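Local coordinates for protein DNA primase (Aquifex aeolicus, PDB 2AU3) that probably synthesises the short RNA primers from which DNA polymerase starts during DNA replication, by polymerising nucleotides on a single-stranded DNA template, at residues K238-E251 with L283-D295. Residues are numbered along the deposited sequence; the frame is centred on the assembly and turned at random.
Sequences KEYIKEEGFAILVE and LSKFTKKVYILYD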
ATOM      1  N   LYS A 238      -3.144   6.559  -5.256  1.00 14.24           N
ATOM      2  CA  LYS A 238      -2.937   6.898  -6.673  1.00 15.95           C
ATOM      3  C   LYS A 238      -3.816   8.069  -7.137  1.00 15.95           C
ATOM      4  O   LYS A 238      -3.408   8.867  -7.955  1.00 15.62           O
ATOM      5  CB  LYS A 238      -3.103   5.660  -7.584  1.00 16.35           C
ATOM      6  CG  LYS A 238      -4.454   4.996  -7.497  1.00 18.81           C
ATOM      7  CD  LYS A 238      -4.489   3.654  -8.217  1.00 19.34           C
ATOM      8  CE  LYS A 238      -5.859   2.983  -8.014  1.00 22.73           C
ATOM      9  NZ  LYS A 238      -5.990   1.724  -8.821  1.00 27.25           N
ATOM     10  N   GLU A 239      -5.017   8.184  -6.583  1.00 16.28           N
ATOM     11  CA  GLU A 239      -5.889   9.307  -6.945  1.00 17.42           C
ATOM     12  C   GLU A 239      -5.337  10.640  -6.383  1.00 15.81           C
ATOM     13  O   GLU A 239      -5.383  11.657  -7.043  1.00 14.63           O
ATOM     14  CB  GLU A 239      -7.337   9.039  -6.516  1.00 18.26           C
ATOM     15  CG  GLU A 239      -7.603   9.202  -5.011  1.00 24.37           C
ATOM     16  CD  GLU A 239      -8.963   8.646  -4.599  1.00 34.92           C
ATOM     17  OE1 GLU A 239      -9.815   8.448  -5.497  1.00 41.51           O
ATOM     18  OE2 GLU A 239      -9.199   8.397  -3.395  1.00 37.52           O
ATOM     19  N   TYR A 240      -4.755  10.607  -5.195  1.00 15.34           N
ATOM     20  CA  TYR A 240      -4.110  11.811  -4.636  1.00 15.04           C
ATOM     21  C   TYR A 240      -2.836  12.198  -5.375  1.00 15.05           C
ATOM     22  O   TYR A 240      -2.591  13.391  -5.656  1.00 15.89           O
ATOM     23  CB  TYR A 240      -3.858  11.612  -3.131  1.00 14.03           C
ATOM     24  CG  TYR A 240      -5.148  11.266  -2.404  1.00 16.07           C
ATOM     25  CD1 TYR A 240      -6.111  12.251  -2.160  1.00 16.67           C
ATOM     26  CD2 TYR A 240      -5.449   9.937  -2.058  1.00 13.90           C
ATOM     27  CE1 TYR A 240      -7.318  11.935  -1.518  1.00 16.60           C
ATOM     28  CE2 TYR A 240      -6.636   9.611  -1.399  1.00 15.92           C
ATOM     29  CZ  TYR A 240      -7.568  10.620  -1.126  1.00 17.49           C
ATOM     30  OH  TYR A 240      -8.753  10.314  -0.525  1.00 16.22           O
ATOM     31  N   ILE A 241      -2.014  11.203  -5.696  1.00 14.64           N
ATOM     32  CA  ILE A 241      -0.800  11.425  -6.490  1.00 15.09           C
ATOM     33  C   ILE A 241      -1.117  12.115  -7.848  1.00 16.20           C
ATOM     34  O   ILE A 241      -0.436  13.082  -8.254  1.00 15.50           O
ATOM     35  CB  ILE A 241      -0.080  10.084  -6.723  1.00 14.07           C
ATOM     36  CG1 ILE A 241       0.501   9.509  -5.406  1.00 14.32           C
ATOM     37  CG2 ILE A 241       0.940  10.213  -7.800  1.00 15.31           C
ATOM     38  CD1 ILE A 241       1.037   8.051  -5.583  1.00 15.78           C
ATOM     39  N   LYS A 242      -2.143  11.616  -8.542  1.00 17.19           N
ATOM     40  CA  LYS A 242      -2.586  12.216  -9.804  1.00 18.62           C
ATOM     41  C   LYS A 242      -3.092  13.658  -9.616  1.00 19.68           C
ATOM     42  O   LYS A 242      -2.701  14.592 -10.353  1.00 20.11           O
ATOM     43  CB  LYS A 242      -3.681  11.345 -10.441  1.00 19.35           C
ATOM     44  CG  LYS A 242      -4.343  11.978 -11.686  1.00 22.07           C
ATOM     45  CD  LYS A 242      -5.250  10.978 -12.410  1.00 27.46           C
ATOM     46  CE  LYS A 242      -5.348  11.288 -13.916  1.00 31.95           C
ATOM     47  NZ  LYS A 242      -6.423  10.477 -14.590  1.00 33.85           N
ATOM     48  N   GLU A 243      -3.967  13.838  -8.634  1.00 20.38           N
ATOM     49  CA  GLU A 243      -4.537  15.134  -8.351  1.00 21.60           C
ATOM     50  C   GLU A 243      -3.449  16.151  -7.979  1.00 21.26           C
ATOM     51  O   GLU A 243      -3.491  17.296  -8.441  1.00 19.57           O
ATOM     52  CB  GLU A 243      -5.587  15.020  -7.230  1.00 22.21           C
ATOM     53  CG  GLU A 243      -6.326  16.321  -6.925  1.00 29.68           C
ATOM     54  CD  GLU A 243      -5.509  17.280  -6.066  1.00 41.18           C
ATOM     55  OE1 GLU A 243      -4.648  16.795  -5.295  1.00 47.71           O
ATOM     56  OE2 GLU A 243      -5.725  18.517  -6.160  1.00 45.20           O
ATOM     57  N   GLU A 244      -2.517  15.755  -7.108  1.00 20.11           N
ATOM     58  CA  GLU A 244      -1.494  16.700  -6.603  1.00 20.86           C
ATOM     59  C   GLU A 244      -0.284  16.899  -7.529  1.00 20.38           C
ATOM     60  O   GLU A 244       0.383  17.932  -7.476  1.00 20.31           O
ATOM     61  CB  GLU A 244      -1.056  16.341  -5.179  1.00 21.40           C
ATOM     62  CG  GLU A 244      -2.218  16.419  -4.186  1.00 23.88           C
ATOM     63  CD  GLU A 244      -1.838  16.040  -2.768  1.00 31.28           C
ATOM     64  OE1 GLU A 244      -2.313  14.972  -2.280  1.00 32.14           O
ATOM     65  OE2 GLU A 244      -1.097  16.822  -2.126  1.00 33.76           O
ATOM     66  N   GLY A 245      -0.052  15.951  -8.420  1.00 19.02           N
ATOM     67  CA  GLY A 245       1.031  16.085  -9.379  1.00 20.05           C
ATOM     68  C   GLY A 245       2.372  15.640  -8.825  1.00 18.91           C
ATOM     69  O   GLY A 245       3.405  15.838  -9.471  1.00 20.63           O
ATOM     70  N   PHE A 246       2.367  15.013  -7.650  1.00 17.47           N
ATOM     71  CA  PHE A 246       3.589  14.406  -7.122  1.00 16.91           C
ATOM     72  C   PHE A 246       3.252  13.309  -6.119  1.00 16.57           C
ATOM     73  O   PHE A 246       2.103  13.211  -5.654  1.00 16.74           O
ATOM     74  CB  PHE A 246       4.518  15.470  -6.499  1.00 16.76           C
ATOM     75  CG  PHE A 246       3.984  16.089  -5.213  1.00 20.17           C
ATOM     76  CD1 PHE A 246       4.434  15.637  -3.967  1.00 19.03           C
ATOM     77  CD2 PHE A 246       3.051  17.137  -5.251  1.00 20.91           C
ATOM     78  CE1 PHE A 246       3.960  16.194  -2.784  1.00 21.05           C
ATOM     79  CE2 PHE A 246       2.563  17.715  -4.056  1.00 20.08           C
ATOM     80  CZ  PHE A 246       3.018  17.234  -2.818  1.00 23.15           C
ATOM     81  N   ALA A 247       4.251  12.503  -5.783  1.00 14.99           N
ATOM     82  CA  ALA A 247       4.107  11.487  -4.769  1.00 15.40           C
ATOM     83  C   ALA A 247       5.130  11.782  -3.685  1.00 14.67           C
ATOM     84  O   ALA A 247       6.169  12.373  -3.965  1.00 15.08           O
ATOM     85  CB  ALA A 247       4.361  10.091  -5.366  1.00 14.02           C
ATOM     86  N   ILE A 248       4.853  11.328  -2.462  1.00 14.38           N
ATOM     87  CA  ILE A 248       5.839  11.377  -1.393  1.00 13.43           C
ATOM     88  C   ILE A 248       6.269   9.925  -1.133  1.00 13.86           C
ATOM     89  O   ILE A 248       5.423   9.078  -1.004  1.00 13.86           O
ATOM     90  CB  ILE A 248       5.235  12.017  -0.105  1.00 13.66           C
ATOM     91  CG1 ILE A 248       4.837  13.481  -0.362  1.00 11.90           C
ATOM     92  CG2 ILE A 248       6.253  11.869   1.103  1.00 13.71           C
ATOM     93  CD1 ILE A 248       3.734  14.061   0.618  1.00 11.46           C
ATOM     94  N   LEU A 249       7.584   9.646  -1.159  1.00 13.42           N
ATOM     95  CA  LEU A 249       8.104   8.331  -0.842  1.00 13.25           C
ATOM     96  C   LEU A 249       8.666   8.319   0.562  1.00 13.24           C
ATOM     97  O   LEU A 249       9.548   9.107   0.904  1.00 14.30           O
ATOM     98  CB  LEU A 249       9.176   7.892  -1.889  1.00 13.33           C
ATOM     99  CG  LEU A 249       9.917   6.558  -1.678  1.00 12.21           C
ATOM    100  CD1 LEU A 249       9.026   5.338  -1.974  1.00 10.00           C
ATOM    101  CD2 LEU A 249      11.237   6.531  -2.529  1.00 14.82           C
ATOM    102  N   VAL A 250       8.105   7.452   1.403  1.00 13.10           N
ATOM    103  CA  VAL A 250       8.594   7.270   2.770  1.00 13.43           C
ATOM    104  C   VAL A 250       9.162   5.868   2.872  1.00 14.44           C
ATOM    105  O   VAL A 250       8.980   5.076   1.939  1.00 13.72           O
ATOM    106  CB  VAL A 250       7.466   7.498   3.845  1.00 13.07           C
ATOM    107  CG1 VAL A 250       6.951   8.941   3.809  1.00 15.39           C
ATOM    108  CG2 VAL A 250       6.299   6.511   3.669  1.00 10.95           C
ATOM    109  N   GLU A 251       9.839   5.544   3.981  1.00 15.45           N
ATOM    110  CA  GLU A 251      10.617   4.296   4.044  1.00 18.19           C
ATOM    111  C   GLU A 251       9.805   3.041   4.248  1.00 18.24           C
ATOM    112  O   GLU A 251      10.162   1.979   3.723  1.00 19.23           O
ATOM    113  CB  GLU A 251      11.695   4.351   5.132  1.00 20.09           C
ATOM    114  CG  GLU A 251      12.658   5.518   4.989  1.00 26.57           C
ATOM    115  CD  GLU A 251      13.936   5.364   5.817  1.00 33.29           C
ATOM    116  OE1 GLU A 251      14.766   4.492   5.471  1.00 33.02           O
ATOM    117  OE2 GLU A 251      14.118   6.147   6.785  1.00 37.43           O
ATOM    118  N   LEU A 283       6.313   3.411  -9.869  1.00 16.20           N
ATOM    119  CA  LEU A 283       5.922   4.754  -9.420  1.00 15.67           C
ATOM    120  C   LEU A 283       5.868   5.739 -10.589  1.00 16.57           C
ATOM    121  O   LEU A 283       4.940   6.564 -10.664  1.00 17.00           O
ATOM    122  CB  LEU A 283       6.874   5.269  -8.324  1.00 15.74           C
ATOM    123  CG  LEU A 283       6.568   6.581  -7.584  1.00 16.40           C
ATOM    124  CD1 LEU A 283       5.090   6.719  -7.184  1.00 16.15           C
ATOM    125  CD2 LEU A 283       7.495   6.720  -6.329  1.00 16.18           C
ATOM    126  N   SER A 284       6.830   5.631 -11.514  1.00 16.48           N
ATOM    127  CA  SER A 284       6.917   6.553 -12.656  1.00 18.43           C
ATOM    128  C   SER A 284       5.701   6.503 -13.583  1.00 18.46           C
ATOM    129  O   SER A 284       5.417   7.467 -14.285  1.00 18.77           O
ATOM    130  CB  SER A 284       8.178   6.330 -13.461  1.00 18.26           C
ATOM    131  OG  SER A 284       8.106   5.104 -14.163  1.00 19.88           O
ATOM    132  N   LYS A 285       4.990   5.392 -13.575  1.00 18.90           N
ATOM    133  CA  LYS A 285       3.727   5.294 -14.313  1.00 20.27           C
ATOM    134  C   LYS A 285       2.625   6.180 -13.709  1.00 20.63           C
ATOM    135  O   LYS A 285       1.599   6.425 -14.367  1.00 22.21           O
ATOM    136  CB  LYS A 285       3.236   3.831 -14.382  1.00 21.31           C
ATOM    137  CG  LYS A 285       4.237   2.828 -14.938  1.00 22.97           C
ATOM    138  CD  LYS A 285       3.536   1.454 -15.103  1.00 31.36           C
ATOM    139  CE  LYS A 285       4.510   0.299 -15.370  1.00 35.63           C
ATOM    140  NZ  LYS A 285       4.076  -1.010 -14.705  1.00 37.66           N
ATOM    141  N   PHE A 286       2.807   6.664 -12.475  1.00 19.38           N
ATOM    142  CA  PHE A 286       1.752   7.482 -11.828  1.00 19.41           C
ATOM    143  C   PHE A 286       2.139   8.920 -11.665  1.00 18.89           C
ATOM    144  O   PHE A 286       1.279   9.790 -11.496  1.00 19.25           O
ATOM    145  CB  PHE A 286       1.342   6.908 -10.470  1.00 19.64           C
ATOM    146  CG  PHE A 286       0.726   5.550 -10.575  1.00 20.48           C
ATOM    147  CD1 PHE A 286      -0.656   5.408 -10.628  1.00 21.71           C
ATOM    148  CD2 PHE A 286       1.529   4.422 -10.718  1.00 19.61           C
ATOM    149  CE1 PHE A 286      -1.248   4.146 -10.780  1.00 22.72           C
ATOM    150  CE2 PHE A 286       0.955   3.173 -10.874  1.00 19.88           C
ATOM    151  CZ  PHE A 286      -0.439   3.033 -10.897  1.00 22.20           C
ATOM    152  N   THR A 287       3.434   9.175 -11.695  1.00 17.61           N
ATOM    153  CA  THR A 287       3.926  10.512 -11.475  1.00 18.66           C
ATOM    154  C   THR A 287       5.345  10.706 -11.987  1.00 19.14           C
ATOM    155  O   THR A 287       6.114   9.746 -12.089  1.00 20.30           O
ATOM    156  CB  THR A 287       3.849  10.854  -9.971  1.00 18.45           C
ATOM    157  OG1 THR A 287       4.118  12.247  -9.793  1.00 17.09           O
ATOM    158  CG2 THR A 287       4.976  10.118  -9.170  1.00 17.94           C
ATOM    159  N   LYS A 288       5.695  11.950 -12.286  1.00 19.52           N
ATOM    160  CA  LYS A 288       7.058  12.261 -12.684  1.00 20.05           C
ATOM    161  C   LYS A 288       7.747  13.184 -11.679  1.00 19.25           C
ATOM    162  O   LYS A 288       8.811  13.733 -11.973  1.00 18.26           O
ATOM    163  CB  LYS A 288       7.100  12.869 -14.117  1.00 20.73           C
ATOM    164  CG  LYS A 288       6.499  11.985 -15.194  1.00 22.78           C
ATOM    165  CD  LYS A 288       7.118  10.584 -15.268  1.00 26.51           C
ATOM    166  CE  LYS A 288       6.385   9.733 -16.323  1.00 27.76           C
ATOM    167  NZ  LYS A 288       7.096   8.445 -16.637  1.00 30.25           N
ATOM    168  N   LYS A 289       7.144  13.341 -10.489  1.00 19.07           N
ATOM    169  CA  LYS A 289       7.754  14.107  -9.393  1.00 18.80           C
ATOM    170  C   LYS A 289       7.607  13.332  -8.076  1.00 17.81           C
ATOM    171  O   LYS A 289       6.504  12.959  -7.678  1.00 16.37           O
ATOM    172  CB  LYS A 289       7.080  15.473  -9.211  1.00 19.82           C
ATOM    173  CG  LYS A 289       7.467  16.550 -10.178  1.00 24.46           C
ATOM    174  CD  LYS A 289       6.923  17.909  -9.668  1.00 29.07           C
ATOM    175  CE  LYS A 289       6.688  18.899 -10.826  1.00 35.26           C
ATOM    176  NZ  LYS A 289       6.754  20.347 -10.376  1.00 37.43           N
ATOM    177  N   VAL A 290       8.722  13.104  -7.416  1.00 16.61           N
ATOM    178  CA  VAL A 290       8.722  12.379  -6.173  1.00 16.34           C
ATOM    179  C   VAL A 290       9.538  13.116  -5.148  1.00 16.26           C
ATOM    180  O   VAL A 290      10.728  13.360  -5.324  1.00 16.70           O
ATOM    181  CB  VAL A 290       9.237  10.940  -6.338  1.00 16.68           C
ATOM    182  CG1 VAL A 290       9.515  10.295  -4.973  1.00 16.21           C
ATOM    183  CG2 VAL A 290       8.203  10.100  -7.137  1.00 16.37           C
ATOM    184  N   TYR A 291       8.885  13.396  -4.028  1.00 15.80           N
ATOM    185  CA  TYR A 291       9.552  13.865  -2.834  1.00 15.83           C
ATOM    186  C   TYR A 291       9.945  12.679  -1.958  1.00 15.30           C
ATOM    187  O   TYR A 291       9.139  11.794  -1.704  1.00 16.61           O
ATOM    188  CB  TYR A 291       8.586  14.782  -2.075  1.00 15.73           C
ATOM    189  CG  TYR A 291       8.373  16.081  -2.790  1.00 16.47           C
ATOM    190  CD1 TYR A 291       7.700  16.136  -4.003  1.00 20.24           C
ATOM    191  CD2 TYR A 291       8.877  17.268  -2.257  1.00 16.17           C
ATOM    192  CE1 TYR A 291       7.512  17.363  -4.663  1.00 21.41           C
ATOM    193  CE2 TYR A 291       8.691  18.458  -2.880  1.00 15.88           C
ATOM    194  CZ  TYR A 291       8.029  18.511  -4.087  1.00 20.74           C
ATOM    195  OH  TYR A 291       7.911  19.733  -4.713  1.00 20.08           O
ATOM    196  N   ILE A 292      11.193  12.632  -1.533  1.00 15.46           N
ATOM    197  CA  ILE A 292      11.646  11.490  -0.749  1.00 16.04           C
ATOM    198  C   ILE A 292      11.812  11.992   0.678  1.00 16.74           C
ATOM    199  O   ILE A 292      12.429  13.041   0.913  1.00 15.98           O
ATOM    200  CB  ILE A 292      12.982  10.912  -1.256  1.00 16.44           C
ATOM    201  CG1 ILE A 292      12.998  10.752  -2.758  1.00 16.43           C
ATOM    202  CG2 ILE A 292      13.314   9.560  -0.563  1.00 14.67           C
ATOM    203  CD1 ILE A 292      14.397  10.500  -3.273  1.00 19.42           C
ATOM    204  N   LEU A 293      11.237  11.248   1.613  1.00 16.06           N
ATOM    205  CA  LEU A 293      11.188  11.675   2.992  1.00 16.24           C
ATOM    206  C   LEU A 293      11.560  10.536   3.877  1.00 16.30           C
ATOM    207  O   LEU A 293      10.688   9.779   4.333  1.00 18.53           O
ATOM    208  CB  LEU A 293       9.770  12.163   3.326  1.00 15.14           C
ATOM    209  CG  LEU A 293       9.480  12.636   4.757  1.00 15.89           C
ATOM    210  CD1 LEU A 293      10.126  13.979   5.078  1.00 17.05           C
ATOM    211  CD2 LEU A 293       8.003  12.726   4.939  1.00 15.78           C
ATOM    212  N   TYR A 294      12.859  10.374   4.105  1.00 17.32           N
ATOM    213  CA  TYR A 294      13.351   9.280   4.902  1.00 18.43           C
ATOM    214  C   TYR A 294      13.779   9.861   6.260  1.00 19.53           C
ATOM    215  O   TYR A 294      13.709  11.074   6.466  1.00 19.84           O
ATOM    216  CB  TYR A 294      14.514   8.589   4.180  1.00 18.88           C
ATOM    217  CG  TYR A 294      14.117   7.676   2.997  1.00 19.03           C
ATOM    218  CD1 TYR A 294      12.790   7.584   2.545  1.00 17.77           C
ATOM    219  CD2 TYR A 294      15.088   6.922   2.338  1.00 20.57           C
ATOM    220  CE1 TYR A 294      12.457   6.753   1.478  1.00 17.69           C
ATOM    221  CE2 TYR A 294      14.761   6.081   1.286  1.00 21.84           C
ATOM    222  CZ  TYR A 294      13.450   6.017   0.851  1.00 19.92           C
ATOM    223  OH  TYR A 294      13.159   5.188  -0.193  1.00 22.32           O
ATOM    224  N   ASP A 295      14.164   9.005   7.196  1.00 20.16           N
ATOM    225  CA  ASP A 295      14.569   9.467   8.526  1.00 21.42           C
ATOM    226  C   ASP A 295      15.688  10.520   8.482  1.00 20.76           C
ATOM    227  O   ASP A 295      16.589  10.460   7.646  1.00 20.87           O
ATOM    228  CB  ASP A 295      15.013   8.280   9.388  1.00 21.70           C
ATOM    229  CG  ASP A 295      13.879   7.348   9.733  1.00 27.68           C
ATOM    230  OD1 ASP A 295      12.695   7.761   9.631  1.00 29.86           O
ATOM    231  OD2 ASP A 295      14.082   6.168  10.129  1.00 34.29           O
TER
HETATM  232  O   HOH W   1       1.290  12.935 -10.429  1.00 18.10           O
HETATM  233  O   HOH W   2       3.967  14.649 -12.046  1.00 29.76           O
HETATM  234  O   HOH W   3      10.256   7.680   5.901  1.00 19.58           O
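E251 reaches across to Y294 and D295, its contact beginning at CG rather than CB. With CG beside the backbone N and anti to the carbonyl carbon (chi1 -56°), that carbon is brought over one ring face as a CH-pi contact, 3.5 Å from the Y294 centroid. CD lies 3.7 Å from Y294 CG and CB alike, the carboxylate tilted only 18° from the ring plane. OE1 lies near Y294 CD2, at 4.0 Å. OE2 takes the N-H of D295 at 2.9 Å, on its anti side but 35° out of plane. I292 CG2 lies against the opposite ring face, and L249 CD2 meets Y294 OH. E251 and D295 follow two neighbouring parallel strands, 247-249 and 289-293, at the heart of the Toprim fold, where both are predicted magnesium ligands; an acidic pair suits such a site, OE2 of E251 lying 3.3 Å from OD2 of D295. With an alanine in place of E251, the D295 N-H would probably lose this acceptor and the Y294 ring the CH-pi contact from CG. Within the strands, L249 N donates to Y291 O at 2.7 Å, and small A247 brings its CB against both L283 CD1 and T287 CG2, each 3.9 Å away. Just before strand 247-249, F246 meets Y291 obliquely, CD1 to CD1 at 3.3 Å.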